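Long-range contacts in aminotransferase (Paracoccus denitrificans, PDB 4GRX), which probably transfers amino groups between amines or omega-amino acids and oxo acids as a class III, pyridoxal-phosphate-dependent omega-aminotransferase: residues L393-D398 against L429-V434; H195-G200 against I381-G386; E413-T418 against D458-E463. One frame throughout, in Å; residues are numbered along the deposited sequence.

Contact 1. Residues L393-D398 against L429-V434; sequences LEAVKD and LGQSIV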
ATOM      1  N   LEU A 393       7.089 -19.677 -21.803  1.00 30.51           N
ATOM      2  CA  LEU A 393       7.719 -19.944 -23.078  1.00 30.92           C
ATOM      3  C   LEU A 393       8.482 -18.690 -23.541  1.00 30.69           C
ATOM      4  O   LEU A 393       7.962 -17.577 -23.480  1.00 29.87           O
ATOM      5  CB  LEU A 393       6.646 -20.307 -24.094  1.00 31.24           C
ATOM      6  CG  LEU A 393       5.862 -21.579 -23.782  1.00 31.88           C
ATOM      7  CD1 LEU A 393       4.407 -21.472 -24.238  1.00 31.87           C
ATOM      8  CD2 LEU A 393       6.555 -22.802 -24.381  1.00 32.72           C
ATOM      9  N   GLU A 394       9.718 -18.865 -23.990  1.00 31.36           N
ATOM     10  CA  GLU A 394      10.494 -17.725 -24.482  1.00 31.85           C
ATOM     11  C   GLU A 394      10.469 -17.625 -26.009  1.00 32.59           C
ATOM     12  O   GLU A 394      10.922 -18.533 -26.694  1.00 33.62           O
ATOM     13  CB  GLU A 394      11.928 -17.838 -24.018  1.00 32.23           C
ATOM     14  CG  GLU A 394      12.765 -16.660 -24.447  1.00 33.02           C
ATOM     15  CD  GLU A 394      12.781 -15.528 -23.432  1.00 32.71           C
ATOM     16  OE1 GLU A 394      12.282 -15.701 -22.289  1.00 32.03           O
ATOM     17  OE2 GLU A 394      13.314 -14.460 -23.792  1.00 33.18           O
ATOM     18  N   ALA A 395       9.944 -16.531 -26.545  1.00 32.46           N
ATOM     19  CA  ALA A 395       9.894 -16.355 -27.998  1.00 33.60           C
ATOM     20  C   ALA A 395      11.216 -15.835 -28.546  1.00 34.82           C
ATOM     21  O   ALA A 395      11.803 -14.888 -28.004  1.00 35.03           O
ATOM     22  CB  ALA A 395       8.756 -15.429 -28.396  1.00 33.32           C
ATOM     23  N   VAL A 396      11.697 -16.456 -29.616  1.00 35.93           N
ATOM     24  CA  VAL A 396      12.960 -16.029 -30.209  1.00 37.08           C
ATOM     25  C   VAL A 396      12.782 -15.870 -31.711  1.00 38.31           C
ATOM     26  O   VAL A 396      12.016 -16.614 -32.309  1.00 38.77           O
ATOM     27  CB  VAL A 396      14.099 -17.030 -29.897  1.00 37.35           C
ATOM     28  CG1 VAL A 396      14.299 -17.165 -28.392  1.00 36.22           C
ATOM     29  CG2 VAL A 396      13.815 -18.392 -30.512  1.00 37.72           C
ATOM     30  N   LYS A 397      13.464 -14.892 -32.309  1.00 39.51           N
ATOM     31  CA  LYS A 397      13.577 -14.799 -33.779  1.00 40.97           C
ATOM     32  C   LYS A 397      14.407 -15.959 -34.331  1.00 42.48           C
ATOM     33  O   LYS A 397      13.978 -16.648 -35.240  1.00 43.30           O
ATOM     34  CB  LYS A 397      14.208 -13.474 -34.218  1.00 41.24           C
ATOM     35  CG  LYS A 397      14.436 -13.366 -35.724  1.00 42.45           C
ATOM     36  CD  LYS A 397      13.137 -13.064 -36.471  1.00 42.15           C
ATOM     37  CE  LYS A 397      13.191 -13.486 -37.934  1.00 43.28           C
ATOM     38  NZ  LYS A 397      11.877 -13.283 -38.606  1.00 43.17           N
ATOM     39  N   ASP A 398      15.596 -16.159 -33.773  1.00 43.59           N
ATOM     40  CA  ASP A 398      16.442 -17.278 -34.137  1.00 45.31           C
ATOM     41  C   ASP A 398      16.789 -18.114 -32.907  1.00 45.15           C
ATOM     42  O   ASP A 398      17.328 -17.593 -31.930  1.00 44.82           O
ATOM     43  CB  ASP A 398      17.719 -16.783 -34.808  1.00 46.71           C
ATOM     44  CG  ASP A 398      18.601 -17.920 -35.262  1.00 48.45           C
ATOM     45  OD1 ASP A 398      18.288 -18.524 -36.309  1.00 49.15           O
ATOM     46  OD2 ASP A 398      19.603 -18.219 -34.567  1.00 49.12           O
ATOM     47  N   LEU A 429       5.246 -11.105 -20.561  1.00 29.21           N
ATOM     48  CA  LEU A 429       6.059 -10.080 -19.953  1.00 29.17           C
ATOM     49  C   LEU A 429       7.330 -10.137 -20.746  1.00 29.77           C
ATOM     50  O   LEU A 429       8.050 -11.125 -20.677  1.00 30.56           O
ATOM     51  CB  LEU A 429       6.301 -10.397 -18.470  1.00 29.01           C
ATOM     52  CG  LEU A 429       5.045 -10.835 -17.671  1.00 28.79           C
ATOM     53  CD1 LEU A 429       5.403 -11.468 -16.341  1.00 28.65           C
ATOM     54  CD2 LEU A 429       4.042  -9.709 -17.446  1.00 28.46           C
ATOM     55  N   GLY A 430       7.589  -9.093 -21.527  1.00 29.85           N
ATOM     56  CA  GLY A 430       8.689  -9.092 -22.476  1.00 30.39           C
ATOM     57  C   GLY A 430       8.365 -10.122 -23.525  1.00 30.69           C
ATOM     58  O   GLY A 430       7.215 -10.243 -23.932  1.00 30.37           O
ATOM     59  N   GLN A 431       9.360 -10.899 -23.933  1.00 31.34           N
ATOM     60  CA  GLN A 431       9.106 -11.996 -24.865  1.00 31.60           C
ATOM     61  C   GLN A 431       8.931 -13.349 -24.152  1.00 31.20           C
ATOM     62  O   GLN A 431       9.093 -14.418 -24.754  1.00 31.56           O
ATOM     63  CB  GLN A 431      10.155 -12.017 -25.985  1.00 32.97           C
ATOM     64  CG  GLN A 431      10.138 -10.726 -26.801  1.00 33.71           C
ATOM     65  CD  GLN A 431      10.981 -10.761 -28.060  1.00 35.34           C
ATOM     66  OE1 GLN A 431      11.246 -11.823 -28.631  1.00 36.52           O
ATOM     67  NE2 GLN A 431      11.391  -9.584 -28.520  1.00 35.93           N
ATOM     68  N   SER A 432       8.567 -13.274 -22.870  1.00 30.29           N
ATOM     69  CA  SER A 432       8.275 -14.438 -22.032  1.00 29.65           C
ATOM     70  C   SER A 432       6.769 -14.625 -21.930  1.00 29.19           C
ATOM     71  O   SER A 432       6.095 -13.858 -21.227  1.00 28.95           O
ATOM     72  CB  SER A 432       8.851 -14.240 -20.620  1.00 29.09           C
ATOM     73  OG  SER A 432      10.263 -14.132 -20.637  1.00 29.28           O
ATOM     74  N   ILE A 433       6.239 -15.624 -22.638  1.00 29.11           N
ATOM     75  CA  ILE A 433       4.821 -15.979 -22.565  1.00 28.49           C
ATOM     76  C   ILE A 433       4.541 -16.741 -21.269  1.00 28.14           C
ATOM     77  O   ILE A 433       4.962 -17.891 -21.099  1.00 28.35           O
ATOM     78  CB  ILE A 433       4.415 -16.846 -23.760  1.00 29.43           C
ATOM     79  CG1 ILE A 433       4.870 -16.183 -25.060  1.00 29.95           C
ATOM     80  CG2 ILE A 433       2.912 -17.121 -23.748  1.00 29.41           C
ATOM     81  CD1 ILE A 433       5.437 -17.158 -26.067  1.00 30.88           C
ATOM     82  N   VAL A 434       3.817 -16.094 -20.362  1.00 27.48           N
ATOM     83  CA  VAL A 434       3.627 -16.594 -19.010  1.00 27.01           C
ATOM     84  C   VAL A 434       2.265 -17.248 -18.843  1.00 27.32           C
ATOM     85  O   VAL A 434       1.255 -16.778 -19.364  1.00 27.70           O
ATOM     86  CB  VAL A 434       3.807 -15.458 -17.987  1.00 26.41           C
ATOM     87  CG1 VAL A 434       3.431 -15.898 -16.588  1.00 26.16           C
ATOM     88  CG2 VAL A 434       5.240 -14.970 -18.006  1.00 26.44           C
TER
HETATM   89  O   HOH W   1      12.069 -12.524 -22.109  1.00 14.63           O
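Leu393 and Ile433 form an antiparallel hydrogen-bonded pair in which each backbone amide serves the other residue. Leu393 N donates to Ile433 O at 2.9 Å, and Ile433 N returns a bond to Leu393 O at 2.7 Å. A third bond, nearly straight, runs from Ala395 N to Gln431 O at 2.9 Å. Leu393 O is also approached by Ser432 CA at 3.5 Å in a CA-H...O contact. Between these bonds, Glu394 and Ser432 make a non-hydrogen-bonded pair whose side chains share a face of the sheet. CG of Glu394 is anti to the backbone N (chi1 -178°) and the chain bends at chi2; its OE1 lies 3.0 Å from Ser432 OG. A water links the two residues: it donates to Glu394 OE2 and lies 2.8 Å from Ser432 OG. The carboxylate is also held by two salt bridges, OE2 to Arg198 and OE1 to Arg385, so this buried charge is probably well compensated. Gln431 OE1 approaches Ala395 O without bonding to it, and its NE2 donates to Phe405 O. On the other face, Ile433 CD1 packs 3.9 Å from Leu393 CB, and both side chains touch Leu453 of helix 443-463. The type II' turn Leu429-Ser432 leads into strand 432-435, an outermost strand of the small antiparallel sheet, and its Leu429 lines the pocket occupied by delta-amino valeric acid.

Contact 2. Residues H195-G200 against I381-G386; sequences HYWRYG and IGEYRG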
ATOM      1  N   HIS A 195      19.509 -17.169 -14.199  1.00 27.38           N
ATOM      2  CA  HIS A 195      18.841 -17.757 -15.345  1.00 26.80           C
ATOM      3  C   HIS A 195      19.915 -18.326 -16.206  1.00 27.38           C
ATOM      4  O   HIS A 195      20.575 -17.614 -16.972  1.00 27.68           O
ATOM      5  CB  HIS A 195      18.059 -16.672 -16.084  1.00 26.24           C
ATOM      6  CG  HIS A 195      17.162 -17.186 -17.193  1.00 27.07           C
ATOM      7  ND1 HIS A 195      16.453 -16.359 -17.984  1.00 27.04           N
ATOM      8  CD2 HIS A 195      16.893 -18.479 -17.639  1.00 27.99           C
ATOM      9  CE1 HIS A 195      15.745 -17.082 -18.872  1.00 27.95           C
ATOM     10  NE2 HIS A 195      16.016 -18.377 -18.662  1.00 28.56           N
ATOM     11  N   TYR A 196      20.107 -19.629 -16.080  1.00 27.75           N
ATOM     12  CA  TYR A 196      21.222 -20.313 -16.714  1.00 28.41           C
ATOM     13  C   TYR A 196      21.190 -20.207 -18.242  1.00 29.46           C
ATOM     14  O   TYR A 196      22.203 -19.928 -18.871  1.00 30.10           O
ATOM     15  CB  TYR A 196      21.290 -21.769 -16.228  1.00 28.73           C
ATOM     16  CG  TYR A 196      22.346 -22.576 -16.912  1.00 29.76           C
ATOM     17  CD1 TYR A 196      22.014 -23.734 -17.639  1.00 30.88           C
ATOM     18  CD2 TYR A 196      23.684 -22.181 -16.863  1.00 29.57           C
ATOM     19  CE1 TYR A 196      22.993 -24.472 -18.290  1.00 31.88           C
ATOM     20  CE2 TYR A 196      24.664 -22.905 -17.509  1.00 30.84           C
ATOM     21  CZ  TYR A 196      24.313 -24.045 -18.219  1.00 32.06           C
ATOM     22  OH  TYR A 196      25.299 -24.747 -18.849  1.00 33.51           O
ATOM     23  N   TRP A 197      20.013 -20.394 -18.823  1.00 29.97           N
ATOM     24  CA  TRP A 197      19.826 -20.358 -20.266  1.00 30.98           C
ATOM     25  C   TRP A 197      20.191 -19.019 -20.849  1.00 31.12           C
ATOM     26  O   TRP A 197      20.786 -18.948 -21.917  1.00 31.95           O
ATOM     27  CB  TRP A 197      18.385 -20.721 -20.585  1.00 30.98           C
ATOM     28  CG  TRP A 197      18.041 -20.746 -22.055  1.00 32.01           C
ATOM     29  CD1 TRP A 197      18.177 -21.807 -22.933  1.00 33.40           C
ATOM     30  CD2 TRP A 197      17.445 -19.660 -22.862  1.00 31.78           C
ATOM     31  NE1 TRP A 197      17.739 -21.463 -24.181  1.00 34.38           N
ATOM     32  CE2 TRP A 197      17.292 -20.195 -24.211  1.00 33.40           C
ATOM     33  CE3 TRP A 197      17.049 -18.346 -22.609  1.00 30.69           C
ATOM     34  CZ2 TRP A 197      16.766 -19.439 -25.251  1.00 33.99           C
ATOM     35  CZ3 TRP A 197      16.517 -17.591 -23.667  1.00 31.13           C
ATOM     36  CH2 TRP A 197      16.378 -18.128 -24.953  1.00 32.76           C
ATOM     37  N   ARG A 198      19.844 -17.938 -20.161  1.00 30.71           N
ATOM     38  CA  ARG A 198      20.150 -16.611 -20.675  1.00 31.48           C
ATOM     39  C   ARG A 198      21.590 -16.182 -20.393  1.00 31.42           C
ATOM     40  O   ARG A 198      22.271 -15.680 -21.284  1.00 31.77           O
ATOM     41  CB  ARG A 198      19.155 -15.564 -20.155  1.00 31.35           C
ATOM     42  CG  ARG A 198      19.465 -14.135 -20.597  1.00 32.24           C
ATOM     43  CD  ARG A 198      18.209 -13.268 -20.774  1.00 33.22           C
ATOM     44  NE  ARG A 198      17.621 -13.475 -22.102  1.00 35.49           N
ATOM     45  CZ  ARG A 198      16.354 -13.831 -22.331  1.00 36.19           C
ATOM     46  NH1 ARG A 198      15.486 -13.995 -21.317  1.00 34.99           N
ATOM     47  NH2 ARG A 198      15.953 -14.012 -23.589  1.00 37.07           N
ATOM     48  N   TYR A 199      22.060 -16.396 -19.170  1.00 30.93           N
ATOM     49  CA  TYR A 199      23.288 -15.735 -18.731  1.00 31.44           C
ATOM     50  C   TYR A 199      24.511 -16.657 -18.607  1.00 32.52           C
ATOM     51  O   TYR A 199      25.623 -16.187 -18.332  1.00 32.37           O
ATOM     52  CB  TYR A 199      23.036 -14.903 -17.453  1.00 30.13           C
ATOM     53  CG  TYR A 199      21.986 -13.794 -17.622  1.00 30.20           C
ATOM     54  CD1 TYR A 199      20.689 -13.930 -17.086  1.00 29.84           C
ATOM     55  CD2 TYR A 199      22.284 -12.613 -18.317  1.00 30.56           C
ATOM     56  CE1 TYR A 199      19.730 -12.929 -17.240  1.00 29.16           C
ATOM     57  CE2 TYR A 199      21.335 -11.603 -18.474  1.00 29.94           C
ATOM     58  CZ  TYR A 199      20.060 -11.764 -17.938  1.00 29.53           C
ATOM     59  OH  TYR A 199      19.122 -10.756 -18.089  1.00 28.91           O
ATOM     60  N   GLY A 200      24.307 -17.956 -18.826  1.00 33.76           N
ATOM     61  CA  GLY A 200      25.405 -18.930 -18.811  1.00 35.76           C
ATOM     62  C   GLY A 200      26.347 -18.676 -19.968  1.00 37.84           C
ATOM     63  O   GLY A 200      25.901 -18.305 -21.048  1.00 38.39           O
ATOM     64  N   ILE A 381      10.291 -20.692 -30.373  1.00 34.78           N
ATOM     65  CA  ILE A 381      10.356 -20.786 -28.925  1.00 33.61           C
ATOM     66  C   ILE A 381      11.762 -21.234 -28.590  1.00 34.24           C
ATOM     67  O   ILE A 381      12.222 -22.256 -29.090  1.00 35.28           O
ATOM     68  CB  ILE A 381       9.348 -21.811 -28.361  1.00 33.27           C
ATOM     69  CG1 ILE A 381       7.892 -21.390 -28.653  1.00 32.83           C
ATOM     70  CG2 ILE A 381       9.589 -22.044 -26.875  1.00 32.46           C
ATOM     71  CD1 ILE A 381       7.570 -19.928 -28.395  1.00 31.70           C
ATOM     72  N   GLY A 382      12.445 -20.460 -27.754  1.00 33.93           N
ATOM     73  CA  GLY A 382      13.817 -20.757 -27.355  1.00 34.39           C
ATOM     74  C   GLY A 382      13.899 -21.831 -26.294  1.00 34.36           C
ATOM     75  O   GLY A 382      14.805 -22.654 -26.314  1.00 35.22           O
ATOM     76  N   GLU A 383      12.947 -21.813 -25.364  1.00 33.55           N
ATOM     77  CA  GLU A 383      12.900 -22.748 -24.238  1.00 33.46           C
ATOM     78  C   GLU A 383      11.551 -22.650 -23.535  1.00 32.73           C
ATOM     79  O   GLU A 383      10.807 -21.674 -23.712  1.00 32.21           O
ATOM     80  CB  GLU A 383      14.019 -22.456 -23.226  1.00 33.51           C
ATOM     81  CG  GLU A 383      13.755 -21.263 -22.305  1.00 32.84           C
ATOM     82  CD  GLU A 383      14.669 -21.200 -21.094  1.00 33.04           C
ATOM     83  OE1 GLU A 383      15.395 -22.174 -20.808  1.00 33.99           O
ATOM     84  OE2 GLU A 383      14.674 -20.158 -20.417  1.00 32.65           O
ATOM     85  N   TYR A 384      11.240 -23.667 -22.743  1.00 33.00           N
ATOM     86  CA  TYR A 384      10.153 -23.575 -21.775  1.00 32.38           C
ATOM     87  C   TYR A 384      10.798 -23.752 -20.404  1.00 32.09           C
ATOM     88  O   TYR A 384      11.896 -24.296 -20.312  1.00 32.64           O
ATOM     89  CB  TYR A 384       9.072 -24.640 -22.026  1.00 32.94           C
ATOM     90  CG  TYR A 384       9.496 -26.025 -21.619  1.00 34.02           C
ATOM     91  CD1 TYR A 384      10.153 -26.873 -22.530  1.00 35.07           C
ATOM     92  CD2 TYR A 384       9.273 -26.489 -20.315  1.00 33.88           C
ATOM     93  CE1 TYR A 384      10.557 -28.144 -22.156  1.00 35.93           C
ATOM     94  CE2 TYR A 384       9.680 -27.760 -19.932  1.00 34.90           C
ATOM     95  CZ  TYR A 384      10.314 -28.580 -20.858  1.00 35.84           C
ATOM     96  OH  TYR A 384      10.707 -29.834 -20.475  1.00 36.94           O
ATOM     97  N   ARG A 385      10.117 -23.289 -19.357  1.00 31.40           N
ATOM     98  CA  ARG A 385      10.659 -23.294 -17.998  1.00 31.32           C
ATOM     99  C   ARG A 385       9.565 -23.007 -16.974  1.00 31.05           C
ATOM    100  O   ARG A 385       8.524 -22.420 -17.288  1.00 30.75           O
ATOM    101  CB  ARG A 385      11.782 -22.255 -17.848  1.00 30.88           C
ATOM    102  CG  ARG A 385      11.362 -20.848 -18.240  1.00 30.13           C
ATOM    103  CD  ARG A 385      12.395 -19.777 -17.910  1.00 30.00           C
ATOM    104  NE  ARG A 385      11.754 -18.480 -18.113  1.00 29.29           N
ATOM    105  CZ  ARG A 385      11.856 -17.740 -19.216  1.00 29.40           C
ATOM    106  NH1 ARG A 385      12.620 -18.119 -20.229  1.00 29.89           N
ATOM    107  NH2 ARG A 385      11.187 -16.606 -19.299  1.00 29.16           N
ATOM    108  N   GLY A 386       9.823 -23.424 -15.741  1.00 31.33           N
ATOM    109  CA  GLY A 386       8.925 -23.166 -14.636  1.00 31.21           C
ATOM    110  C   GLY A 386       8.795 -24.380 -13.751  1.00 32.02           C
ATOM    111  O   GLY A 386       9.650 -25.270 -13.757  1.00 32.40           O
TER
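Gly382 lies beside the indole of Trp197, where the short helix 196-199 packs against strand 381-387, an outermost strand of a three-stranded antiparallel sheet. Its CA is 3.9 Å from Trp197 CZ2, and a side chain at this position would run into the ring. Glu383 makes the largest contribution from this strand. Its CB sits over the five-membered ring of Trp197 in a CH-pi contact, 4.1 Å from the centroid. Further out, the carboxylate stacks on the same indole, the planes 23° apart, with OE1 3.3 Å from Trp197 CG. CG of Glu383 lies between the backbone N and the carbonyl carbon (chi1 78°), and the extended chain beyond it slides past Trp197 to meet His195 tip to tip. Arg385, two residues on, adds a salt bridge within the strand, NH1 to Glu383 OE2 at 2.9 Å, while its NE and NH2 are held by Val243 O and Gly242 O. The guanidinium and imidazole planes are 69° apart, with His195 CE1 over one face of the guanidinium. Glu383 OE2 thus accepts two bonds: Arg385 NH1 reaches it on the anti side, whereas His195 NE2, 2.8 Å away, donates to its syn lone pair, with the oxygen in the imidazole plane.

Contact 3. Residues E413-T418 against D458-E463; sequences ERIANT and DKVFAE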
ATOM      1  N   GLU A 413       2.822  -7.876 -27.444  1.00 29.87           N
ATOM      2  CA  GLU A 413       1.443  -7.397 -27.628  1.00 29.76           C
ATOM      3  C   GLU A 413       0.637  -8.282 -28.584  1.00 29.68           C
ATOM      4  O   GLU A 413      -0.509  -8.623 -28.313  1.00 29.35           O
ATOM      5  CB  GLU A 413       1.395  -5.933 -28.082  1.00 30.37           C
ATOM      6  CG  GLU A 413       1.959  -4.939 -27.082  1.00 30.90           C
ATOM      7  CD  GLU A 413       1.495  -5.180 -25.646  1.00 30.85           C
ATOM      8  OE1 GLU A 413       0.263  -5.218 -25.416  1.00 31.04           O
ATOM      9  OE2 GLU A 413       2.362  -5.309 -24.732  1.00 30.94           O
ATOM     10  N   ARG A 414       1.246  -8.657 -29.701  1.00 30.09           N
ATOM     11  CA  ARG A 414       0.562  -9.468 -30.686  1.00 30.48           C
ATOM     12  C   ARG A 414       0.047 -10.751 -30.050  1.00 30.38           C
ATOM     13  O   ARG A 414      -1.077 -11.174 -30.333  1.00 30.80           O
ATOM     14  CB  ARG A 414       1.483  -9.788 -31.854  1.00 31.01           C
ATOM     15  CG  ARG A 414       1.644  -8.655 -32.848  1.00 31.29           C
ATOM     16  CD  ARG A 414       2.633  -9.068 -33.916  1.00 32.05           C
ATOM     17  NE  ARG A 414       3.139  -7.908 -34.624  1.00 32.41           N
ATOM     18  CZ  ARG A 414       2.871  -7.610 -35.890  1.00 33.15           C
ATOM     19  NH1 ARG A 414       2.106  -8.408 -36.632  1.00 33.60           N
ATOM     20  NH2 ARG A 414       3.394  -6.511 -36.417  1.00 33.64           N
ATOM     21  N   ILE A 415       0.860 -11.346 -29.180  1.00 29.86           N
ATOM     22  CA  ILE A 415       0.488 -12.584 -28.523  1.00 30.12           C
ATOM     23  C   ILE A 415      -0.648 -12.391 -27.500  1.00 30.01           C
ATOM     24  O   ILE A 415      -1.659 -13.125 -27.540  1.00 30.56           O
ATOM     25  CB  ILE A 415       1.709 -13.309 -27.930  1.00 29.88           C
ATOM     26  CG1 ILE A 415       2.667 -13.708 -29.060  1.00 30.53           C
ATOM     27  CG2 ILE A 415       1.265 -14.547 -27.165  1.00 29.90           C
ATOM     28  CD1 ILE A 415       3.972 -14.325 -28.600  1.00 30.34           C
ATOM     29  N   ALA A 416      -0.490 -11.405 -26.617  1.00 29.45           N
ATOM     30  CA  ALA A 416      -1.543 -10.984 -25.686  1.00 29.44           C
ATOM     31  C   ALA A 416      -2.856 -10.718 -26.419  1.00 30.34           C
ATOM     32  O   ALA A 416      -3.857 -11.408 -26.169  1.00 31.22           O
ATOM     33  CB  ALA A 416      -1.110  -9.747 -24.912  1.00 28.94           C
ATOM     34  N   ASN A 417      -2.831  -9.753 -27.343  1.00 30.21           N
ATOM     35  CA  ASN A 417      -3.982  -9.421 -28.194  1.00 30.83           C
ATOM     36  C   ASN A 417      -4.649 -10.620 -28.929  1.00 31.42           C
ATOM     37  O   ASN A 417      -5.860 -10.836 -28.824  1.00 31.51           O
ATOM     38  CB  ASN A 417      -3.603  -8.287 -29.165  1.00 31.42           C
ATOM     39  CG  ASN A 417      -3.241  -6.989 -28.440  1.00 30.94           C
ATOM     40  OD1 ASN A 417      -3.828  -6.662 -27.413  1.00 30.63           O
ATOM     41  ND2 ASN A 417      -2.273  -6.249 -28.975  1.00 30.90           N
ATOM     42  N   THR A 418      -3.858 -11.408 -29.645  1.00 31.67           N
ATOM     43  CA  THR A 418      -4.397 -12.570 -30.339  0.82 32.37           C
ATOM     44  C   THR A 418      -5.025 -13.572 -29.379  1.00 32.56           C
ATOM     45  O   THR A 418      -6.067 -14.116 -29.667  1.00 33.52           O
ATOM     46  CB  THR A 418      -3.333 -13.247 -31.214  0.82 32.67           C
ATOM     47  OG1 THR A 418      -2.834 -12.288 -32.150  1.00 32.71           O
ATOM     48  CG2 THR A 418      -3.919 -14.413 -31.979  1.00 33.54           C
ATOM     49  N   ASP A 458       0.668 -19.817 -33.685  1.00 41.05           N
ATOM     50  CA  ASP A 458       0.720 -20.092 -35.123  1.00 44.96           C
ATOM     51  C   ASP A 458       0.465 -18.812 -35.893  1.00 43.98           C
ATOM     52  O   ASP A 458       1.215 -18.462 -36.810  1.00 45.19           O
ATOM     53  CB  ASP A 458      -0.332 -21.123 -35.533  1.00 49.46           C
ATOM     54  CG  ASP A 458      -0.014 -22.533 -35.057  1.00 52.69           C
ATOM     55  OD1 ASP A 458       0.977 -22.752 -34.322  1.00 51.66           O
ATOM     56  OD2 ASP A 458      -0.788 -23.440 -35.421  1.00 57.53           O
ATOM     57  N   LYS A 459      -0.597 -18.117 -35.495  1.00 42.53           N
ATOM     58  CA  LYS A 459      -1.044 -16.903 -36.155  1.00 43.10           C
ATOM     59  C   LYS A 459       0.035 -15.820 -36.105  1.00 40.45           C
ATOM     60  O   LYS A 459       0.420 -15.298 -37.148  1.00 42.09           O
ATOM     61  CB  LYS A 459      -2.344 -16.414 -35.510  1.00 43.51           C
ATOM     62  CG  LYS A 459      -3.244 -15.605 -36.415  1.00 47.67           C
ATOM     63  CD  LYS A 459      -4.632 -15.523 -35.799  1.00 50.25           C
ATOM     64  CE  LYS A 459      -5.709 -15.315 -36.855  1.00 57.41           C
ATOM     65  NZ  LYS A 459      -5.449 -14.080 -37.644  1.00 59.38           N
ATOM     66  N   VAL A 460       0.537 -15.512 -34.906  1.00 37.24           N
ATOM     67  CA  VAL A 460       1.518 -14.446 -34.722  1.00 35.87           C
ATOM     68  C   VAL A 460       2.872 -14.740 -35.392  1.00 36.41           C
ATOM     69  O   VAL A 460       3.396 -13.891 -36.124  1.00 36.95           O
ATOM     70  CB  VAL A 460       1.714 -14.100 -33.230  1.00 34.58           C
ATOM     71  CG1 VAL A 460       2.772 -13.012 -33.053  1.00 34.82           C
ATOM     72  CG2 VAL A 460       0.398 -13.666 -32.598  1.00 35.09           C
ATOM     73  N   PHE A 461       3.430 -15.929 -35.174  1.00 37.06           N
ATOM     74  CA  PHE A 461       4.714 -16.265 -35.793  1.00 39.09           C
ATOM     75  C   PHE A 461       4.667 -16.278 -37.320  1.00 41.67           C
ATOM     76  O   PHE A 461       5.692 -16.085 -37.986  1.00 43.25           O
ATOM     77  CB  PHE A 461       5.324 -17.571 -35.231  1.00 41.26           C
ATOM     78  CG  PHE A 461       5.702 -17.492 -33.766  1.00 40.17           C
ATOM     79  CD1 PHE A 461       6.183 -16.305 -33.210  1.00 38.77           C
ATOM     80  CD2 PHE A 461       5.583 -18.610 -32.937  1.00 41.74           C
ATOM     81  CE1 PHE A 461       6.522 -16.231 -31.862  1.00 39.47           C
ATOM     82  CE2 PHE A 461       5.930 -18.543 -31.587  1.00 41.78           C
ATOM     83  CZ  PHE A 461       6.397 -17.349 -31.051  1.00 40.90           C
ATOM     84  N   ALA A 462       3.484 -16.493 -37.884  1.00 43.22           N
ATOM     85  CA  ALA A 462       3.347 -16.475 -39.339  1.00 46.98           C
ATOM     86  C   ALA A 462       3.202 -15.052 -39.866  1.00 45.96           C
ATOM     87  O   ALA A 462       3.605 -14.768 -40.987  1.00 48.28           O
ATOM     88  CB  ALA A 462       2.184 -17.341 -39.789  1.00 50.92           C
ATOM     89  N   GLU A 463       2.617 -14.169 -39.059  1.00 43.69           N
ATOM     90  CA  GLU A 463       2.531 -12.739 -39.389  1.00 44.09           C
ATOM     91  C   GLU A 463       3.929 -12.119 -39.424  1.00 42.55           C
ATOM     92  O   GLU A 463       4.177 -11.156 -40.140  1.00 43.19           O
ATOM     93  CB  GLU A 463       1.690 -11.990 -38.346  1.00 43.44           C
ATOM     94  CG  GLU A 463       0.178 -12.178 -38.432  1.00 46.80           C
ATOM     95  CD  GLU A 463      -0.581 -11.637 -37.208  1.00 47.14           C
ATOM     96  OE1 GLU A 463      -1.829 -11.739 -37.212  1.00 50.70           O
ATOM     97  OE2 GLU A 463       0.041 -11.110 -36.239  1.00 45.00           O
TER
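Arg414 and Glu463 form a salt bridge across the two helices, with a weak hydrogen bond from Arg414 NH1 to Glu463 OE2 at 3.4 Å. The carboxylate oxygen lies at the edge of the guanidinium, near its plane, while the two planar groups are turned 67° to each other. Arg414 has a second partner outside the two segments, its NE donating to Leu409 O. CB of Thr418 points toward the partner helix; its OG1, anti to the carbonyl carbon (chi1 -58°), donates within its own helix to Arg414 O at 2.8 Å. That carbonyl also accepts from Thr418 N, the two donors reaching it from opposite faces of its plane. The segments belong to helices 411-421 and 443-463; their local axes approach to 9.7 Å and run roughly antiparallel, at 144°. The second is the C-terminal helix of the class III aminotransferase chain. Val460 is the wedge between them. Its CG1 rests 3.7 Å from Arg414 CB and 4.1 Å from Ile415 CG1, and its CG2 lies 3.5 Å from Thr418 OG1. Farther along, Thr418 CG2 meets the aliphatic chain of Lys459 at CD, 4.0 Å away. An alanine in place of Thr418 would probably leave Val460 CG2 and Lys459 CD with a gap beside them and Arg414 O without its second donor.

In the fold
Contact 1 is buried, whereas contacts 2 and 3 are only partly so, and contact 3 lies farthest from the chain centre. Contacts 1 and 2 share the three-stranded sheet: strands 381-387 and 390-395 are neighbours in it, and Glu394 ties the two sites through a salt bridge to Arg198. Contact 3 instead joins two helices near that sheet, with Phe461 reaching Ala395 and Ile381, and Ile415 touching Ile433. The chemistry follows place. Backbone bonds dominate contact 1, a charged and aromatic cluster marks contact 2, and contact 3 combines an apolar middle with a weak salt bridge at its solvent-exposed side.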